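Local coordinates for protein bacillaene synthase decarboxylase PksI (Bacillus subtilis, PDB 4Q1K) that catalyses decarboxylation of a carrier-tethered 3-methylglutaconyl group to 3-methylcrotonyl, a step in making the polyketide antibiotic bacillaene, at residues 120-126 with 144-150; 138-144 with 196-201; 90-94 with 253-259; 30-34 with 212-216; 163-167 with 234-238. The protein carries 1 engineered substitution. All blocks are in the same frame, centred on the assembly; numbering follows the deposited sequence.

Contact 1: residues 120-126 with 144-150; sequences MQGHGIG and SVYTANF
Y146 lies along the backbone of 120-124 and brings its phenol to M120, where OH gives its proton to the carbonyl O of M120 at 2.7 Å, from 35° above the carbonyl plane. The chi1 of -60°, with CG beside the backbone N, sends the ring back along the partner segment. The same hydroxyl takes a bond from the amide of S141, so a buried polar atom is held twice. Glycine suits position 124 because the ring runs so close: CD1 of Y146 is 3.6 Å from N of G124. The sulfur of M120 makes an oblique Met-aromatic contact with this ring. G126 has a positive phi of 58°, easy for glycine, and its N binds O of T147 at 2.8 Å. Its bare CA leaves room for OD1 of N149 at 3.5 Å, while CZ of F150 comes 3.6 Å from C of G126. H123 adds a CA-H...O contact to O of V145, next to the regular parallel bond from N of G124 to that oxygen. Strand 145-147 lies between 123-125 and the antiparallel strand 183-185 in the small second sheet; G126 leads into helix 127-133, and A148 packs on helix 171-180.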
# COMPACT_ATOMS: atom_id res chain seq x y z
N MET B 120 -9.04 12.66 14.60
CA MET B 120 -8.06 13.79 14.55
C MET B 120 -8.80 14.94 13.92
O MET B 120 -8.64 15.25 12.68
CB MET B 120 -6.84 13.35 13.71
CG MET B 120 -6.16 12.10 14.27
SD MET B 120 -4.50 12.00 13.45
CE MET B 120 -3.99 10.46 13.96
N GLN B 121 -9.65 15.58 14.74
CA GLN B 121 -10.52 16.68 14.25
C GLN B 121 -9.67 17.98 14.04
O GLN B 121 -10.12 18.91 13.35
CB GLN B 121 -11.69 16.93 15.21
CG GLN B 121 -11.46 17.95 16.34
CD GLN B 121 -10.26 17.65 17.27
OE1 GLN B 121 -9.78 16.50 17.41
NE2 GLN B 121 -9.76 18.70 17.89
N GLY B 122 -8.54 18.03 14.71
CA GLY B 122 -7.60 19.17 14.63
C GLY B 122 -6.21 18.76 14.20
O GLY B 122 -5.98 17.63 13.73
N HIS B 123 -5.28 19.70 14.31
CA HIS B 123 -3.93 19.44 13.79
C HIS B 123 -3.21 18.30 14.52
O HIS B 123 -3.41 18.11 15.74
CB HIS B 123 -3.08 20.69 13.92
CG HIS B 123 -3.75 21.89 13.33
ND1 HIS B 123 -4.13 22.99 14.10
CD2 HIS B 123 -4.19 22.11 12.08
CE1 HIS B 123 -4.72 23.87 13.30
NE2 HIS B 123 -4.76 23.36 12.08
N GLY B 124 -2.38 17.58 13.76
CA GLY B 124 -1.68 16.46 14.30
C GLY B 124 -0.22 16.69 13.87
O GLY B 124 0.13 16.62 12.66
N ILE B 125 0.63 16.97 14.85
CA ILE B 125 1.99 17.45 14.58
C ILE B 125 3.01 16.50 15.30
O ILE B 125 2.88 16.25 16.50
CB ILE B 125 2.18 18.88 15.15
CG1 ILE B 125 1.13 19.82 14.51
CG2 ILE B 125 3.64 19.38 14.94
CD1 ILE B 125 0.94 21.10 15.26
N GLY B 126 3.97 15.99 14.53
CA GLY B 126 5.08 15.24 15.01
C GLY B 126 4.63 14.04 15.76
O GLY B 126 3.86 13.24 15.27
N SER B 144 -7.42 20.66 8.72
CA SER B 144 -6.30 20.60 9.69
C SER B 144 -4.98 20.26 9.03
O SER B 144 -4.98 19.62 7.91
CB SER B 144 -6.63 19.54 10.72
OG SER B 144 -7.79 20.05 11.48
N VAL B 145 -3.89 20.54 9.74
CA VAL B 145 -2.52 20.26 9.27
C VAL B 145 -1.93 19.03 9.92
O VAL B 145 -2.12 18.82 11.10
CB VAL B 145 -1.64 21.49 9.47
CG1 VAL B 145 -0.21 21.15 9.12
CG2 VAL B 145 -2.13 22.56 8.49
N TYR B 146 -1.29 18.16 9.11
CA TYR B 146 -0.67 16.90 9.63
C TYR B 146 0.77 16.92 9.19
O TYR B 146 1.06 17.20 8.04
CB TYR B 146 -1.39 15.65 9.13
CG TYR B 146 -2.86 15.73 9.61
CD1 TYR B 146 -3.20 15.44 10.93
CD2 TYR B 146 -3.88 16.15 8.72
CE1 TYR B 146 -4.51 15.63 11.39
CE2 TYR B 146 -5.18 16.33 9.16
CZ TYR B 146 -5.48 16.10 10.52
OH TYR B 146 -6.75 16.21 10.97
N THR B 147 1.69 16.62 10.12
CA THR B 147 3.10 16.62 9.65
C THR B 147 3.90 15.66 10.56
O THR B 147 3.63 15.57 11.74
CB THR B 147 3.70 18.03 9.71
OG1 THR B 147 5.09 17.99 9.42
CG2 THR B 147 3.58 18.61 11.12
N ALA B 148 4.86 14.94 9.99
CA ALA B 148 5.85 14.22 10.85
C ALA B 148 7.07 15.11 10.76
O ALA B 148 7.92 14.95 9.81
CB ALA B 148 6.12 12.85 10.23
N ASN B 149 7.06 16.18 11.56
CA ASN B 149 8.02 17.30 11.33
C ASN B 149 9.44 17.20 11.98
O ASN B 149 10.18 18.15 11.85
CB ASN B 149 7.37 18.63 11.71
CG ASN B 149 7.12 18.78 13.17
OD1 ASN B 149 7.22 17.81 13.94
ND2 ASN B 149 6.77 20.00 13.60
N PHE B 150 9.78 16.05 12.54
CA PHE B 150 11.06 15.71 13.20
C PHE B 150 12.23 16.29 12.42
O PHE B 150 13.05 17.04 12.96
CB PHE B 150 11.19 14.17 13.32
CG PHE B 150 9.95 13.52 13.90
CD1 PHE B 150 9.70 13.56 15.28
CD2 PHE B 150 9.00 12.95 13.05
CE1 PHE B 150 8.55 12.96 15.83
CE2 PHE B 150 7.85 12.35 13.59
CZ PHE B 150 7.64 12.33 14.95

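Contact 2: residues 138-144 with 196-201; sequences VILSRES and FKVLPR
V138 and F196 meet in the dense part of this contact. CB of V138 sits over the centre of the F196 ring, 3.8 Å from its centroid, a CH-pi contact, and CD1 of L140 comes in at the ring edge. Branched and aromatic side chains suit this buried face; CB of L140 also touches CG2 of V198. The backbones pair in parallel, N of L140 to O of K197 and N of L199 to O of L140 at 2.9 Å. At the V138 end the strands part slightly, and a water bridges O of V138 to N of K197.

Past the strands the contact turns polar. OE1 of E143 accepts from N of R201 at 2.8 Å and from OG of S141 at 2.8 Å, both reaching it from the same face of the carboxylate. Being near the start of helix 201-215 probably favours the negative charge of E143. NH2 of R201 reaches OG of S144 at 2.8 Å, and CG of E143 lies over the guanidinium face. The solvent side is looser: R142, bent at chi3, lays its guanidinium face near P200, with NH2 4.0 Å from CD of P200. Strand 137-141 lies between 116-120 and the edge strand 197-199; helix 186-192 packs on L140, and Y207 of helix 201-215 on I139 and L199.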
# COMPACT_ATOMS: atom_id res chain seq x y z
N VAL B 138 -8.17 5.54 11.68
CA VAL B 138 -7.74 6.99 11.83
C VAL B 138 -8.69 7.87 11.03
O VAL B 138 -8.93 7.54 9.90
CB VAL B 138 -6.31 7.15 11.28
CG1 VAL B 138 -5.93 8.68 11.24
CG2 VAL B 138 -5.31 6.29 12.15
N ILE B 139 -9.16 9.00 11.53
CA ILE B 139 -10.01 9.88 10.68
C ILE B 139 -9.35 11.25 10.69
O ILE B 139 -9.01 11.72 11.76
CB ILE B 139 -11.40 10.07 11.38
CG1 ILE B 139 -12.10 8.69 11.54
CG2 ILE B 139 -12.30 10.98 10.50
CD1 ILE B 139 -13.16 8.74 12.70
N LEU B 140 -9.16 11.90 9.56
CA LEU B 140 -8.56 13.20 9.54
C LEU B 140 -9.60 14.30 9.23
O LEU B 140 -10.65 13.99 8.67
CB LEU B 140 -7.50 13.30 8.42
CG LEU B 140 -6.41 12.21 8.40
CD1 LEU B 140 -5.48 12.52 7.19
CD2 LEU B 140 -5.66 12.15 9.73
N SER B 141 -9.24 15.54 9.57
CA SER B 141 -10.03 16.70 9.20
C SER B 141 -9.43 17.36 7.93
O SER B 141 -8.22 17.54 7.77
CB SER B 141 -9.96 17.72 10.34
OG SER B 141 -9.98 19.06 9.81
N ARG B 142 -10.31 17.72 7.00
CA ARG B 142 -9.85 18.25 5.77
C ARG B 142 -9.00 19.53 5.92
O ARG B 142 -8.04 19.76 5.13
CB ARG B 142 -11.17 18.60 4.97
CG ARG B 142 -10.90 18.78 3.49
CD ARG B 142 -12.21 18.94 2.64
NE ARG B 142 -13.14 17.79 2.66
CZ ARG B 142 -14.42 17.91 2.28
NH1 ARG B 142 -14.89 19.09 1.89
NH2 ARG B 142 -15.23 16.87 2.27
N GLU B 143 -9.40 20.40 6.89
CA GLU B 143 -8.81 21.72 6.98
C GLU B 143 -7.66 21.78 8.04
O GLU B 143 -6.94 22.77 8.11
CB GLU B 143 -9.92 22.80 7.22
CG GLU B 143 -10.64 22.72 8.55
CD GLU B 143 -11.91 21.85 8.47
OE1 GLU B 143 -11.78 20.57 8.27
OE2 GLU B 143 -13.03 22.41 8.58
N SER B 144 -7.42 20.66 8.72
CA SER B 144 -6.30 20.60 9.69
C SER B 144 -4.98 20.26 9.03
O SER B 144 -4.98 19.62 7.91
CB SER B 144 -6.63 19.54 10.72
OG SER B 144 -7.79 20.05 11.48
N PHE B 196 -7.42 6.69 4.92
CA PHE B 196 -8.22 7.21 6.05
C PHE B 196 -9.40 8.03 5.53
O PHE B 196 -9.28 8.75 4.53
CB PHE B 196 -7.43 8.25 6.89
CG PHE B 196 -6.10 7.74 7.37
CD1 PHE B 196 -5.90 6.38 7.59
CD2 PHE B 196 -5.02 8.62 7.51
CE1 PHE B 196 -4.68 5.90 8.05
CE2 PHE B 196 -3.79 8.13 7.92
CZ PHE B 196 -3.62 6.77 8.16
N LYS B 197 -10.52 7.94 6.25
CA LYS B 197 -11.64 8.85 6.05
C LYS B 197 -11.19 10.26 6.35
O LYS B 197 -10.57 10.46 7.38
CB LYS B 197 -12.72 8.53 7.06
CG LYS B 197 -14.04 9.28 6.68
CD LYS B 197 -14.72 8.55 5.52
CE LYS B 197 -16.00 9.34 5.20
NZ LYS B 197 -16.87 8.58 4.26
N VAL B 198 -11.45 11.19 5.41
CA VAL B 198 -11.14 12.60 5.65
C VAL B 198 -12.47 13.39 5.60
O VAL B 198 -13.20 13.28 4.59
CB VAL B 198 -10.16 13.14 4.61
CG1 VAL B 198 -9.84 14.60 4.93
CG2 VAL B 198 -8.84 12.27 4.66
N LEU B 199 -12.74 14.24 6.61
CA LEU B 199 -14.04 14.94 6.70
C LEU B 199 -13.80 16.37 7.15
O LEU B 199 -12.76 16.66 7.76
CB LEU B 199 -14.92 14.29 7.84
CG LEU B 199 -15.36 12.85 7.49
CD1 LEU B 199 -16.04 12.27 8.72
CD2 LEU B 199 -16.43 13.04 6.42
N PRO B 200 -14.78 17.28 6.88
CA PRO B 200 -14.79 18.58 7.52
C PRO B 200 -14.58 18.39 9.05
O PRO B 200 -15.17 17.47 9.62
CB PRO B 200 -16.21 19.08 7.20
CG PRO B 200 -16.47 18.43 5.85
CD PRO B 200 -16.03 17.01 6.14
N ARG B 201 -13.73 19.20 9.65
CA ARG B 201 -13.55 19.15 11.10
C ARG B 201 -14.86 18.98 11.88
O ARG B 201 -14.88 18.18 12.82
CB ARG B 201 -12.75 20.33 11.62
CG ARG B 201 -12.74 20.52 13.14
CD ARG B 201 -12.00 21.81 13.55
NE ARG B 201 -10.62 21.76 13.07
CZ ARG B 201 -9.91 22.81 12.66
NH1 ARG B 201 -10.43 24.03 12.67
NH2 ARG B 201 -8.67 22.65 12.22
O HOH W 1 -10.80 6.09 8.44

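Contact 3: residues 90-94 with 253-259; sequences LLRIQ and FHHEEVK
I93 and F253 supply the CH-pi contact: CG2 of I93 stands over the centre of the F253 ring, 3.6 Å from its centroid. A beta-branched residue does this well, since CG2, the branch anti to the backbone N (CG1 takes chi1 -59°), projects directly from CB. Further apolar packing comes from CG of Q94, 3.7 Å from CG1 of V258, and from CD2 of L91, which meets CG of K259 with the two chains crossing at about a right angle.

Two hydrogen bonds join the segments, both using Q94. ND1 of H254 gives its proton to O of Q94 at 2.8 Å, nearly straight at 171° and in the imidazole plane, so the histidine ties off a carbonyl at the end of helix 87-94. The Q94 chain, bent at chi2 (-78°), carries NE2 to O of H255 at 3.0 Å. That carbonyl also accepts a bond from N of V258, the two donors arriving from opposite faces, which engages the N-cap residue twice. Through water, NE2 of Q94 is further linked to OE1 of E256.

This joins helix 87-94 to the C-terminal helix 256-265 of the crotonase-like fold beside the active site: the F253 ring meets the catalytic H249 edge-to-face and stacks with F155.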
# COMPACT_ATOMS: atom_id res chain seq x y z
N LEU B 90 11.75 18.56 23.61
CA LEU B 90 12.71 18.26 22.54
C LEU B 90 14.12 18.72 22.90
O LEU B 90 15.12 18.04 22.58
CB LEU B 90 12.28 18.96 21.22
CG LEU B 90 10.92 18.41 20.70
CD1 LEU B 90 10.60 19.29 19.52
CD2 LEU B 90 11.04 16.94 20.31
N LEU B 91 14.22 19.84 23.61
CA LEU B 91 15.55 20.39 23.94
C LEU B 91 16.23 19.46 24.96
O LEU B 91 17.46 19.36 24.99
CB LEU B 91 15.42 21.81 24.60
CG LEU B 91 15.12 22.88 23.55
CD1 LEU B 91 14.66 24.22 24.08
CD2 LEU B 91 16.36 23.00 22.64
N ARG B 92 15.41 18.81 25.78
CA ARG B 92 15.87 17.88 26.79
C ARG B 92 16.50 16.67 26.13
O ARG B 92 17.57 16.22 26.55
CB ARG B 92 14.71 17.44 27.68
CG ARG B 92 14.09 18.56 28.50
CD ARG B 92 14.77 18.69 29.86
NE ARG B 92 14.36 17.64 30.78
CZ ARG B 92 13.11 17.45 31.19
NH1 ARG B 92 12.14 18.25 30.77
NH2 ARG B 92 12.83 16.47 32.04
N ILE B 93 15.86 16.16 25.08
CA ILE B 93 16.47 15.03 24.36
C ILE B 93 17.75 15.52 23.64
O ILE B 93 18.75 14.79 23.56
CB ILE B 93 15.49 14.43 23.28
CG1 ILE B 93 14.17 13.94 23.94
CG2 ILE B 93 16.23 13.31 22.56
CD1 ILE B 93 13.10 13.42 22.89
N GLN B 94 17.74 16.75 23.10
CA GLN B 94 18.93 17.24 22.36
C GLN B 94 20.11 17.26 23.35
O GLN B 94 21.23 16.83 23.00
CB GLN B 94 18.66 18.60 21.73
CG GLN B 94 19.74 19.15 20.79
CD GLN B 94 20.95 19.74 21.47
OE1 GLN B 94 20.89 20.11 22.66
NE2 GLN B 94 22.09 19.76 20.76
N PHE B 253 20.62 13.66 16.99
CA PHE B 253 19.91 14.57 17.87
C PHE B 253 20.83 15.53 18.63
O PHE B 253 20.44 16.55 19.07
CB PHE B 253 19.03 13.81 18.88
CG PHE B 253 17.66 14.40 19.10
CD1 PHE B 253 16.55 13.61 18.98
CD2 PHE B 253 17.48 15.70 19.45
CE1 PHE B 253 15.30 14.11 19.18
CE2 PHE B 253 16.23 16.20 19.66
CZ PHE B 253 15.13 15.40 19.54
N HIS B 254 22.07 15.15 18.81
CA HIS B 254 22.84 15.88 19.80
C HIS B 254 23.73 16.92 19.20
O HIS B 254 24.68 17.38 19.79
CB HIS B 254 23.55 14.91 20.70
CG HIS B 254 22.63 13.88 21.31
ND1 HIS B 254 21.64 14.19 22.11
CD2 HIS B 254 22.60 12.53 21.18
CE1 HIS B 254 21.00 13.10 22.48
NE2 HIS B 254 21.59 12.08 21.91
N HIS B 255 23.39 17.35 18.02
CA HIS B 255 24.25 18.27 17.36
C HIS B 255 23.84 19.65 17.69
O HIS B 255 22.68 19.91 17.85
CB HIS B 255 24.21 18.09 15.88
CG HIS B 255 24.83 16.84 15.41
ND1 HIS B 255 26.12 16.66 15.39
CD2 HIS B 255 24.28 15.70 14.89
CE1 HIS B 255 26.40 15.47 14.89
NE2 HIS B 255 25.27 14.88 14.58
N GLU B 256 24.79 20.55 17.84
CA GLU B 256 24.41 21.91 18.21
C GLU B 256 23.35 22.50 17.26
O GLU B 256 22.50 23.31 17.67
CB GLU B 256 25.67 22.83 18.25
CG GLU B 256 25.27 24.27 18.60
CD GLU B 256 24.90 24.45 20.08
OE1 GLU B 256 25.35 23.67 20.93
OE2 GLU B 256 24.16 25.40 20.41
N GLU B 257 23.41 22.18 15.97
CA GLU B 257 22.45 22.79 15.07
C GLU B 257 21.01 22.31 15.32
O GLU B 257 20.03 22.98 14.93
CB GLU B 257 22.86 22.63 13.63
CG GLU B 257 22.68 21.26 13.10
CD GLU B 257 22.74 21.28 11.59
OE1 GLU B 257 23.58 20.52 11.10
OE2 GLU B 257 21.98 22.06 10.93
N VAL B 258 20.87 21.19 16.03
CA VAL B 258 19.50 20.69 16.37
C VAL B 258 18.91 21.65 17.42
O VAL B 258 17.76 22.10 17.32
CB VAL B 258 19.53 19.23 16.89
CG1 VAL B 258 18.17 18.86 17.50
CG2 VAL B 258 19.84 18.29 15.72
N LYS B 259 19.75 22.03 18.41
CA LYS B 259 19.33 23.01 19.41
C LYS B 259 18.90 24.30 18.73
O LYS B 259 17.89 24.91 19.08
CB LYS B 259 20.54 23.24 20.41
CG LYS B 259 20.22 24.17 21.56
CD LYS B 259 21.49 24.33 22.40
CE LYS B 259 21.23 25.25 23.58
NZ LYS B 259 22.36 25.26 24.58
O HOH W 2 24.33 21.40 21.89

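Contact 4: residues 30-34 with 212-216; sequences IESAI and AQELA
The E31 carboxylate and the Q213 amide are the two flat groups that meet here, their planes 55° apart and their side chains crossing at about a right angle. NE2 of Q213 approaches OE2 of E31 from above the carboxylate plane, 67° out of it, at 3.1 Å, while the oxygen lies close to the plane of the amide. The bond is fairly straight at the hydrogen, 162°, but it uses the face of the acid. The E31 chain, bent at chi2, and the extended Q213 chain reach across to one another at the solvent-exposed E31.

Apart from this polar pair the contact is apolar. I34 starts off towards the helix and touches it with three carbons: CG2 touches CB of A212 at 3.7 Å, CD1 lies 3.5 Å from N of Q213, and CG1 is 4.1 Å from CB of A216. Alanines suit the helix side, since their small methyls let the branched isoleucine come close to the backbone. CB of A33 adds a lighter touch on CB of A216.

The 30-34 segment makes the tight connection between strands 25-31 and 34-39: a type I turn from E31 to I34, with I30 and E31 both facing I34 in a classic beta bulge. I34 and A212 also pack on I73. The chemistry implies a hydrophobic seat for the end of helix 201-215 against the main sheet, beside the 25-31/34-39 turn, with one polar bond near the surface.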
# COMPACT_ATOMS: atom_id res chain seq x y z
N ILE B 30 -19.55 7.38 26.51
CA ILE B 30 -20.58 7.81 25.51
C ILE B 30 -21.71 6.85 25.49
O ILE B 30 -22.85 7.25 25.37
CB ILE B 30 -20.00 7.83 24.03
CG1 ILE B 30 -18.84 8.82 23.84
CG2 ILE B 30 -21.08 8.11 22.95
CD1 ILE B 30 -19.06 10.15 24.51
N GLU B 31 -21.45 5.56 25.55
CA GLU B 31 -22.58 4.60 25.68
C GLU B 31 -21.95 3.64 26.67
O GLU B 31 -20.77 3.78 27.01
CB GLU B 31 -22.78 3.82 24.38
CG GLU B 31 -22.93 4.65 23.14
CD GLU B 31 -24.36 4.81 22.73
OE1 GLU B 31 -25.05 5.52 23.48
OE2 GLU B 31 -24.76 4.24 21.66
N SER B 32 -22.68 2.61 27.02
CA SER B 32 -22.22 1.63 27.94
C SER B 32 -20.89 0.98 27.54
O SER B 32 -20.08 0.59 28.43
CB SER B 32 -23.35 0.56 28.06
OG SER B 32 -22.81 -0.54 28.78
N ALA B 33 -20.64 0.79 26.25
CA ALA B 33 -19.39 0.15 25.79
C ALA B 33 -18.45 1.03 24.96
O ALA B 33 -17.59 0.47 24.24
CB ALA B 33 -19.75 -1.12 24.97
N ILE B 34 -18.62 2.36 24.98
CA ILE B 34 -17.74 3.25 24.20
C ILE B 34 -17.21 4.31 25.16
O ILE B 34 -18.03 5.03 25.84
CB ILE B 34 -18.59 4.04 23.16
CG1 ILE B 34 -19.32 2.98 22.28
CG2 ILE B 34 -17.66 4.96 22.32
CD1 ILE B 34 -20.18 3.59 21.16
N ALA B 212 -17.96 4.01 16.30
CA ALA B 212 -17.80 3.29 17.60
C ALA B 212 -19.10 2.57 17.97
O ALA B 212 -19.05 1.48 18.55
CB ALA B 212 -17.46 4.26 18.73
N GLN B 213 -20.25 3.20 17.66
CA GLN B 213 -21.53 2.51 17.87
C GLN B 213 -21.63 1.27 17.04
O GLN B 213 -22.15 0.26 17.54
CB GLN B 213 -22.69 3.43 17.49
CG GLN B 213 -22.81 4.52 18.56
CD GLN B 213 -23.79 5.62 18.21
OE1 GLN B 213 -23.79 6.10 17.12
NE2 GLN B 213 -24.60 6.06 19.20
N GLU B 214 -21.18 1.34 15.79
CA GLU B 214 -21.14 0.10 14.95
C GLU B 214 -20.22 -0.97 15.52
O GLU B 214 -20.58 -2.14 15.58
CB GLU B 214 -20.86 0.45 13.48
CG GLU B 214 -22.01 1.31 12.95
CD GLU B 214 -21.67 1.93 11.58
OE1 GLU B 214 -20.66 1.53 11.00
OE2 GLU B 214 -22.34 2.85 11.08
N LEU B 215 -19.03 -0.59 15.98
CA LEU B 215 -18.14 -1.56 16.54
C LEU B 215 -18.77 -2.20 17.78
O LEU B 215 -18.57 -3.39 18.03
CB LEU B 215 -16.81 -0.89 16.91
CG LEU B 215 -15.89 -0.60 15.70
CD1 LEU B 215 -14.81 0.41 16.13
CD2 LEU B 215 -15.29 -1.91 15.12
N ALA B 216 -19.43 -1.37 18.58
CA ALA B 216 -20.08 -1.88 19.80
C ALA B 216 -21.24 -2.80 19.58
O ALA B 216 -21.81 -3.35 20.53
CB ALA B 216 -20.49 -0.70 20.76

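Contact 5: residues 163-167 with 234-238; sequences FIVPK and LRDQL
The helical segments 163-167 and 234-238 run at 139° to each other with their axes 11.9 Å apart at closest approach, the first kinked where the N of P166, having no hydrogen, makes no bond to the preceding turn. Long side chains must bridge that gap, and F163 does most of it. Its ring, with CG anti to the backbone N (chi1 171°), turns its edge to the partner helix: CE2 is 3.8 Å from CG of L234, and CE1 is 3.6 Å from OE1 of Q237, whose amide stands almost perpendicular to the ring. CD1 of L238 approaches the ring obliquely, 3.9 Å from CD2. In this crotonase-like fold, the contact packs helix 161-169 against the long helix 220-252 near a subunit interface, and F171 of the second subunit packs on K167 and L234. The branched leucines L234 and L238 suit packing against the edge and the oblique side of the ring; CD2 of L234 also reaches CD1 of I164 at 4.1 Å. On the K167 and Q237 side, a water links the two polar ends: it takes a bond from NZ of K167 at 3.2 Å and gives one to OE1 of Q237 at 2.9 Å, and a phosphate ion, probably from the crystallisation liquor, lies near the K167 side chain.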
# COMPACT_ATOMS: atom_id res chain seq x y z
N PHE B 163 8.21 3.29 11.41
CA PHE B 163 7.52 2.00 11.19
C PHE B 163 6.04 2.30 10.86
O PHE B 163 5.49 1.78 9.88
CB PHE B 163 7.63 1.22 12.50
CG PHE B 163 6.78 -0.03 12.49
CD1 PHE B 163 7.18 -1.10 11.71
CD2 PHE B 163 5.56 -0.08 13.17
CE1 PHE B 163 6.44 -2.28 11.68
CE2 PHE B 163 4.77 -1.24 13.07
CZ PHE B 163 5.22 -2.34 12.31
N ILE B 164 5.37 3.17 11.67
CA ILE B 164 3.88 3.29 11.55
C ILE B 164 3.47 4.14 10.35
O ILE B 164 2.38 3.94 9.77
CB ILE B 164 3.26 3.76 12.88
CG1 ILE B 164 1.73 3.39 12.96
CG2 ILE B 164 3.47 5.25 13.01
CD1 ILE B 164 1.39 1.89 12.88
N VAL B 165 4.31 5.09 9.96
CA VAL B 165 3.95 5.88 8.77
C VAL B 165 3.90 5.03 7.45
O VAL B 165 2.90 5.09 6.78
CB VAL B 165 4.79 7.22 8.70
CG1 VAL B 165 4.38 8.01 7.40
CG2 VAL B 165 4.57 8.11 9.99
N PRO B 166 4.95 4.26 7.11
CA PRO B 166 4.86 3.37 5.97
C PRO B 166 3.72 2.35 6.20
O PRO B 166 3.04 1.96 5.27
CB PRO B 166 6.22 2.66 5.93
CG PRO B 166 7.16 3.45 6.84
CD PRO B 166 6.28 4.26 7.78
N LYS B 167 3.62 1.81 7.44
CA LYS B 167 2.56 0.76 7.63
C LYS B 167 1.13 1.33 7.27
O LYS B 167 0.29 0.60 6.73
CB LYS B 167 2.64 0.41 9.14
CG LYS B 167 1.63 -0.67 9.56
CD LYS B 167 1.69 -1.87 8.67
CE LYS B 167 2.99 -2.64 8.79
NZ LYS B 167 2.83 -4.05 8.28
N LEU B 234 2.53 -5.85 14.10
CA LEU B 234 2.98 -4.53 14.56
C LEU B 234 3.54 -4.68 15.96
O LEU B 234 4.58 -4.04 16.25
CB LEU B 234 1.82 -3.54 14.64
CG LEU B 234 1.38 -2.95 13.32
CD1 LEU B 234 0.97 -4.00 12.32
CD2 LEU B 234 0.25 -2.01 13.65
N ARG B 235 2.83 -5.45 16.85
CA ARG B 235 3.36 -5.53 18.22
C ARG B 235 4.72 -6.25 18.26
O ARG B 235 5.64 -5.89 19.05
CB ARG B 235 2.31 -6.26 19.11
CG ARG B 235 1.13 -5.32 19.48
CD ARG B 235 0.07 -6.13 20.23
NE ARG B 235 -1.06 -5.30 20.60
CZ ARG B 235 -2.25 -5.77 20.91
NH1 ARG B 235 -2.50 -7.08 20.80
NH2 ARG B 235 -3.21 -4.91 21.31
N ASP B 236 4.86 -7.25 17.37
CA ASP B 236 6.08 -8.01 17.25
C ASP B 236 7.24 -7.19 16.70
O ASP B 236 8.35 -7.36 17.16
CB ASP B 236 5.82 -9.21 16.36
CG ASP B 236 7.05 -10.08 16.18
OD1 ASP B 236 7.61 -10.59 17.18
OD2 ASP B 236 7.51 -10.22 15.01
N GLN B 237 6.98 -6.36 15.68
CA GLN B 237 8.02 -5.67 14.92
C GLN B 237 8.43 -4.33 15.49
O GLN B 237 9.59 -3.92 15.25
CB GLN B 237 7.64 -5.53 13.47
CG GLN B 237 7.56 -6.88 12.72
CD GLN B 237 6.91 -6.69 11.36
OE1 GLN B 237 7.06 -5.65 10.74
NE2 GLN B 237 6.12 -7.63 10.93
N LEU B 238 7.57 -3.69 16.30
CA LEU B 238 7.84 -2.36 16.74
C LEU B 238 9.11 -2.17 17.66
O LEU B 238 9.89 -1.19 17.48
CB LEU B 238 6.56 -1.77 17.36
CG LEU B 238 6.73 -0.30 17.84
CD1 LEU B 238 7.10 0.66 16.67
CD2 LEU B 238 5.44 0.07 18.53
O HOH W 3 5.91 -4.72 8.28

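How the contacts relate
Contacts 1 and 2 are neighbours, 11 Å between centres: they share S144, and strands 137-141 and 145-147 follow each other, so the chain passes from the main six-stranded sheet into the small one. Contact 4 reaches the same main sheet as contact 2 from its other edge, 21 Å away, helix 201-215 running from one towards the other. Contacts 3 and 4 lie on opposite sides of the chain's centre, 43 Å apart. Contact 5, between helices, is 19 Å from contact 1. Along the chain contacts 1, 2 and 5 lie within the loop closed by contact 3, which brings the C-terminal part back beside the active site.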